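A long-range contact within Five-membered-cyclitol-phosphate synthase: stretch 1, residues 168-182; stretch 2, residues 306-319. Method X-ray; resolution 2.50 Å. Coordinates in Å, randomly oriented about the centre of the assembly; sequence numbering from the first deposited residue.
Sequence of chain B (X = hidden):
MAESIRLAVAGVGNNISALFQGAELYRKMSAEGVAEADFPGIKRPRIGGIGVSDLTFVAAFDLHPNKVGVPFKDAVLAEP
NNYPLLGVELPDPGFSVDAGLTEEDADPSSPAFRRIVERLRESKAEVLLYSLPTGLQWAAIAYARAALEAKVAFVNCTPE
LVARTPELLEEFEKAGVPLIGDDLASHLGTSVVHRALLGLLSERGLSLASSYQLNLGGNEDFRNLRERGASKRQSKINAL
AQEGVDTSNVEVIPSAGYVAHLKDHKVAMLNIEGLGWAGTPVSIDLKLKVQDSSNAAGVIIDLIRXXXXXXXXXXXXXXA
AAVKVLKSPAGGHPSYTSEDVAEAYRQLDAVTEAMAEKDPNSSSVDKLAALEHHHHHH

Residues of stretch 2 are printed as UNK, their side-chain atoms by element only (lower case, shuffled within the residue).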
# COMPACT_ATOMS: atom_id res chain seq x y z
N LEU B 168 8.75 -46.64 -0.33
CA LEU B 168 10.06 -46.06 0.09
C LEU B 168 10.03 -45.71 1.59
O LEU B 168 10.98 -46.01 2.30
CB LEU B 168 10.36 -44.86 -0.79
CG LEU B 168 11.69 -44.19 -0.50
CD1 LEU B 168 12.81 -45.20 -0.58
CD2 LEU B 168 11.93 -43.00 -1.45
N LEU B 169 8.91 -45.15 2.06
CA LEU B 169 8.57 -44.90 3.49
C LEU B 169 8.72 -46.20 4.28
O LEU B 169 9.55 -46.22 5.20
CB LEU B 169 7.15 -44.33 3.55
CG LEU B 169 6.58 -43.95 4.93
CD1 LEU B 169 7.53 -43.06 5.75
CD2 LEU B 169 5.21 -43.31 4.79
N GLU B 170 7.97 -47.25 3.92
CA GLU B 170 8.03 -48.63 4.49
C GLU B 170 9.50 -49.02 4.69
O GLU B 170 9.88 -49.39 5.83
CB GLU B 170 7.32 -49.64 3.56
CG GLU B 170 6.46 -50.69 4.27
CD GLU B 170 7.18 -51.82 5.01
OE1 GLU B 170 7.58 -52.82 4.32
OE2 GLU B 170 7.33 -51.72 6.29
N GLU B 171 10.31 -48.94 3.63
CA GLU B 171 11.73 -49.37 3.71
C GLU B 171 12.46 -48.51 4.76
O GLU B 171 12.99 -49.10 5.70
CB GLU B 171 12.34 -49.44 2.30
CG GLU B 171 11.89 -50.70 1.53
CD GLU B 171 11.65 -51.99 2.34
OE1 GLU B 171 12.63 -52.55 2.89
OE2 GLU B 171 10.46 -52.44 2.46
N PHE B 172 12.41 -47.18 4.66
CA PHE B 172 12.96 -46.24 5.68
C PHE B 172 12.42 -46.60 7.07
O PHE B 172 13.24 -46.69 8.00
CB PHE B 172 12.63 -44.78 5.32
CG PHE B 172 13.64 -44.06 4.47
CD1 PHE B 172 14.70 -43.40 5.03
CD2 PHE B 172 13.49 -44.01 3.09
CE1 PHE B 172 15.63 -42.74 4.25
CE2 PHE B 172 14.40 -43.33 2.30
CZ PHE B 172 15.48 -42.70 2.88
N GLU B 173 11.10 -46.73 7.24
CA GLU B 173 10.43 -47.08 8.54
C GLU B 173 11.15 -48.28 9.14
O GLU B 173 11.64 -48.16 10.29
CB GLU B 173 8.96 -47.51 8.38
CG GLU B 173 7.88 -46.43 8.49
CD GLU B 173 6.45 -46.90 8.17
OE1 GLU B 173 6.17 -48.13 8.28
OE2 GLU B 173 5.59 -46.05 7.79
N LYS B 174 11.24 -49.38 8.37
CA LYS B 174 11.73 -50.73 8.80
C LYS B 174 13.24 -50.69 9.08
O LYS B 174 13.70 -51.49 9.91
CB LYS B 174 11.34 -51.79 7.76
CG LYS B 174 12.27 -52.99 7.66
CD LYS B 174 11.60 -54.29 7.24
CE LYS B 174 12.52 -55.50 7.34
NZ LYS B 174 12.27 -56.49 6.27
N ALA B 175 13.99 -49.79 8.45
CA ALA B 175 15.47 -49.69 8.57
C ALA B 175 15.89 -48.84 9.78
O ALA B 175 17.10 -48.61 9.92
CB ALA B 175 16.03 -49.11 7.29
N GLY B 176 14.93 -48.38 10.59
CA GLY B 176 15.16 -47.44 11.71
C GLY B 176 15.66 -46.07 11.26
O GLY B 176 16.37 -45.45 12.04
N VAL B 177 15.31 -45.61 10.06
CA VAL B 177 15.86 -44.36 9.46
C VAL B 177 14.71 -43.39 9.27
O VAL B 177 13.66 -43.78 8.72
CB VAL B 177 16.61 -44.62 8.13
CG1 VAL B 177 17.07 -43.33 7.48
CG2 VAL B 177 17.80 -45.54 8.30
N PRO B 178 14.86 -42.11 9.70
CA PRO B 178 13.83 -41.09 9.52
C PRO B 178 13.80 -40.64 8.06
O PRO B 178 14.84 -40.47 7.46
CB PRO B 178 14.24 -39.93 10.44
CG PRO B 178 15.47 -40.40 11.19
CD PRO B 178 16.04 -41.55 10.39
N LEU B 179 12.58 -40.44 7.55
CA LEU B 179 12.31 -39.85 6.22
C LEU B 179 11.30 -38.71 6.41
O LEU B 179 10.15 -38.99 6.80
CB LEU B 179 11.78 -40.95 5.28
CG LEU B 179 11.39 -40.52 3.86
CD1 LEU B 179 12.62 -40.18 3.01
CD2 LEU B 179 10.58 -41.61 3.16
N ILE B 180 11.72 -37.47 6.15
CA ILE B 180 10.95 -36.25 6.52
C ILE B 180 10.59 -35.50 5.25
O ILE B 180 11.50 -35.02 4.56
CB ILE B 180 11.75 -35.39 7.52
CG1 ILE B 180 12.24 -36.25 8.69
CG2 ILE B 180 10.95 -34.18 7.98
CD1 ILE B 180 11.15 -36.91 9.51
N GLY B 181 9.30 -35.42 4.96
CA GLY B 181 8.82 -34.85 3.71
C GLY B 181 7.31 -35.01 3.59
O GLY B 181 6.73 -35.66 4.43
N ASP B 182 6.73 -34.36 2.57
CA ASP B 182 7.50 -33.60 1.58
C ASP B 182 7.09 -32.12 1.51
O ASP B 182 5.97 -31.77 1.88
CB ASP B 182 7.34 -34.20 0.18
CG ASP B 182 7.63 -35.68 0.12
OD1 ASP B 182 8.68 -36.07 0.63
OD2 ASP B 182 6.77 -36.43 -0.36
N UNK B 306 14.48 -32.42 13.80
CA UNK B 306 13.47 -33.48 14.02
C UNK B 306 14.10 -34.78 13.53
O UNK B 306 14.04 -35.78 14.27
c UNK B 306 12.12 -33.19 13.36
c UNK B 306 10.35 -31.41 12.94
c UNK B 306 11.48 -31.90 13.86
c UNK B 306 11.19 -34.36 13.62
N UNK B 307 14.76 -34.68 12.38
CA UNK B 307 15.50 -35.76 11.68
C UNK B 307 16.55 -36.37 12.61
O UNK B 307 16.41 -37.56 12.95
c UNK B 307 16.14 -35.19 10.44
N UNK B 308 17.58 -35.60 12.96
CA UNK B 308 18.77 -36.09 13.71
C UNK B 308 18.33 -36.70 15.04
O UNK B 308 18.74 -37.85 15.30
c UNK B 308 19.80 -35.01 13.87
N UNK B 309 17.50 -36.01 15.82
CA UNK B 309 17.13 -36.47 17.19
C UNK B 309 16.41 -37.82 17.09
O UNK B 309 16.66 -38.68 17.92
c UNK B 309 16.29 -35.45 17.90
N UNK B 310 15.61 -38.00 16.05
CA UNK B 310 14.82 -39.23 15.77
C UNK B 310 15.76 -40.38 15.42
O UNK B 310 15.60 -41.47 15.98
c UNK B 310 13.83 -38.96 14.67
N UNK B 311 16.76 -40.14 14.58
CA UNK B 311 17.79 -41.17 14.26
C UNK B 311 18.59 -41.55 15.52
O UNK B 311 18.91 -42.75 15.68
c UNK B 311 22.77 -42.06 11.57
c UNK B 311 18.67 -40.68 13.10
c UNK B 311 20.47 -41.18 11.47
n UNK B 311 21.54 -42.09 11.09
c UNK B 311 19.68 -41.71 12.64
n UNK B 311 23.15 -41.16 12.47
n UNK B 311 23.64 -42.94 11.16
N UNK B 312 18.94 -40.58 16.37
CA UNK B 312 19.67 -40.82 17.66
C UNK B 312 18.81 -41.71 18.56
O UNK B 312 19.37 -42.59 19.20
n UNK B 312 23.20 -34.95 16.71
n UNK B 312 22.69 -37.04 17.52
c UNK B 312 22.02 -38.00 18.37
c UNK B 312 22.54 -35.71 17.58
c UNK B 312 19.99 -39.53 18.45
c UNK B 312 20.72 -38.43 17.70
n UNK B 312 21.73 -35.16 18.48
N UNK B 313 17.49 -41.56 18.52
CA UNK B 313 16.52 -42.31 19.37
C UNK B 313 15.89 -43.49 18.59
O UNK B 313 15.07 -44.22 19.20
c UNK B 313 14.06 -41.66 19.85
c UNK B 313 15.91 -40.95 21.37
c UNK B 313 15.53 -41.27 19.94
N UNK B 314 16.27 -43.68 17.32
CA UNK B 314 15.84 -44.82 16.48
C UNK B 314 14.36 -44.79 16.07
O UNK B 314 13.80 -45.85 15.79
N UNK B 315 13.75 -43.61 16.04
CA UNK B 315 12.38 -43.38 15.49
C UNK B 315 12.48 -43.16 13.97
O UNK B 315 12.58 -42.01 13.48
c UNK B 315 11.81 -43.47 18.36
c UNK B 315 11.76 -42.17 16.19
c UNK B 315 9.81 -41.88 19.44
c UNK B 315 11.29 -42.43 17.60
c UNK B 315 10.33 -42.93 20.17
c UNK B 315 10.29 -41.63 18.16
c UNK B 315 11.34 -43.71 19.64
N UNK B 316 12.45 -44.25 13.22
CA UNK B 316 12.49 -44.22 11.75
C UNK B 316 11.12 -43.90 11.17
O UNK B 316 10.12 -43.92 11.92
N UNK B 317 11.08 -43.67 9.86
CA UNK B 317 9.85 -43.28 9.17
C UNK B 317 9.58 -41.80 9.35
O UNK B 317 10.52 -41.02 9.61
N UNK B 318 8.33 -41.44 9.16
CA UNK B 318 7.86 -40.03 9.22
C UNK B 318 7.62 -39.65 10.69
O UNK B 318 7.07 -40.46 11.46
c UNK B 318 4.66 -36.69 9.07
c UNK B 318 6.18 -38.42 8.33
c UNK B 318 6.53 -36.13 7.70
c UNK B 318 5.39 -35.76 8.38
c UNK B 318 6.93 -37.46 7.68
c UNK B 318 6.62 -39.85 8.34
c UNK B 318 5.05 -38.03 9.03
N UNK B 319 8.06 -38.46 11.09
CA UNK B 319 7.73 -37.90 12.42
C UNK B 319 6.55 -36.94 12.25
O UNK B 319 6.58 -36.09 11.32
o UNK B 319 8.40 -36.61 14.31
c UNK B 319 8.88 -37.22 13.11
O HOH W 1 6.38 -43.51 9.08

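Position 306, on a helix that begins earlier in the chain, carries four side-chain carbons, forked at the first with one arm two carbons long; it makes no close contact with stretch 1, and this is Ile306. Position 307 has a single side-chain carbon, lying 4.4 Å (its CB) from Ile180 CG1, while its backbone O is 3.5 Å from Pro178 CG: Ala307. Positions 308 and 309 also bear one carbon each, both directed away from stretch 1, and are Ala308 and Ala309. The lone carbon of position 310 points toward stretch 1, where its CB meets Pro178 CG at 4.1 Å; it is Ala310.

At position 311 three carbons lead to a nitrogen and then to a carbon bearing two more nitrogens, a guanidinium, and the CB packs 3.7 Å from Pro178 CG; this is Arg311. Its extended chain carries the NE to a hydrogen bond elsewhere in the structure. Position 312 has the same atoms, out of reach of stretch 1, and is Arg312. One carbon carrying two others, likewise out of reach, marks position 313 as Val313.

Position 314 has no side-chain atoms and a positive phi of 70°, which favours glycine: Gly314, the first residue to leave helical geometry. Position 315 shows one carbon and then a six-carbon ring; its CA-to-CB bond points away from stretch 1, and its backbone O approaches Pro178 CG at 4.0 Å: Phe315.

Position 316 is bare, its CA 3.3 Å from Val177 O. A CB there would lie 2.6 Å from Val177 N, so the tight approach fits Gly316. Position 317, also bare, has a phi of 80°, and a CB would come within 2.7 Å of Glu173 CG; it is Gly317. Position 318 has one carbon and a six-carbon ring; its CB lies 4.2 Å from Leu169 CD1, and Leu179 O sits at the ring edge. It is Phe318, and its CE1 is 3.3 Å from Gly181 O. Position 319 ends in one carbon and one oxygen, and its backbone N is 3.8 Å from Ile180 CD1: Ser319.

The contact centres on a single beta bridge between Pro178 and Gly317. Gly317 N donates to Val177 O (2.8 Å) and Leu179 N donates to Gly317 O (3.0 Å), both nearly straight. The missing side chains of Gly316 and Gly317 allow this close backbone approach beside Glu173. Pro178 packs against the helix, Leu169 against Phe318, and a water links Glu173 OE2 (3.0 Å) to Phe318 N (2.8 Å).

Stretch 2 (306-319) IAAAARRVGFGGFS
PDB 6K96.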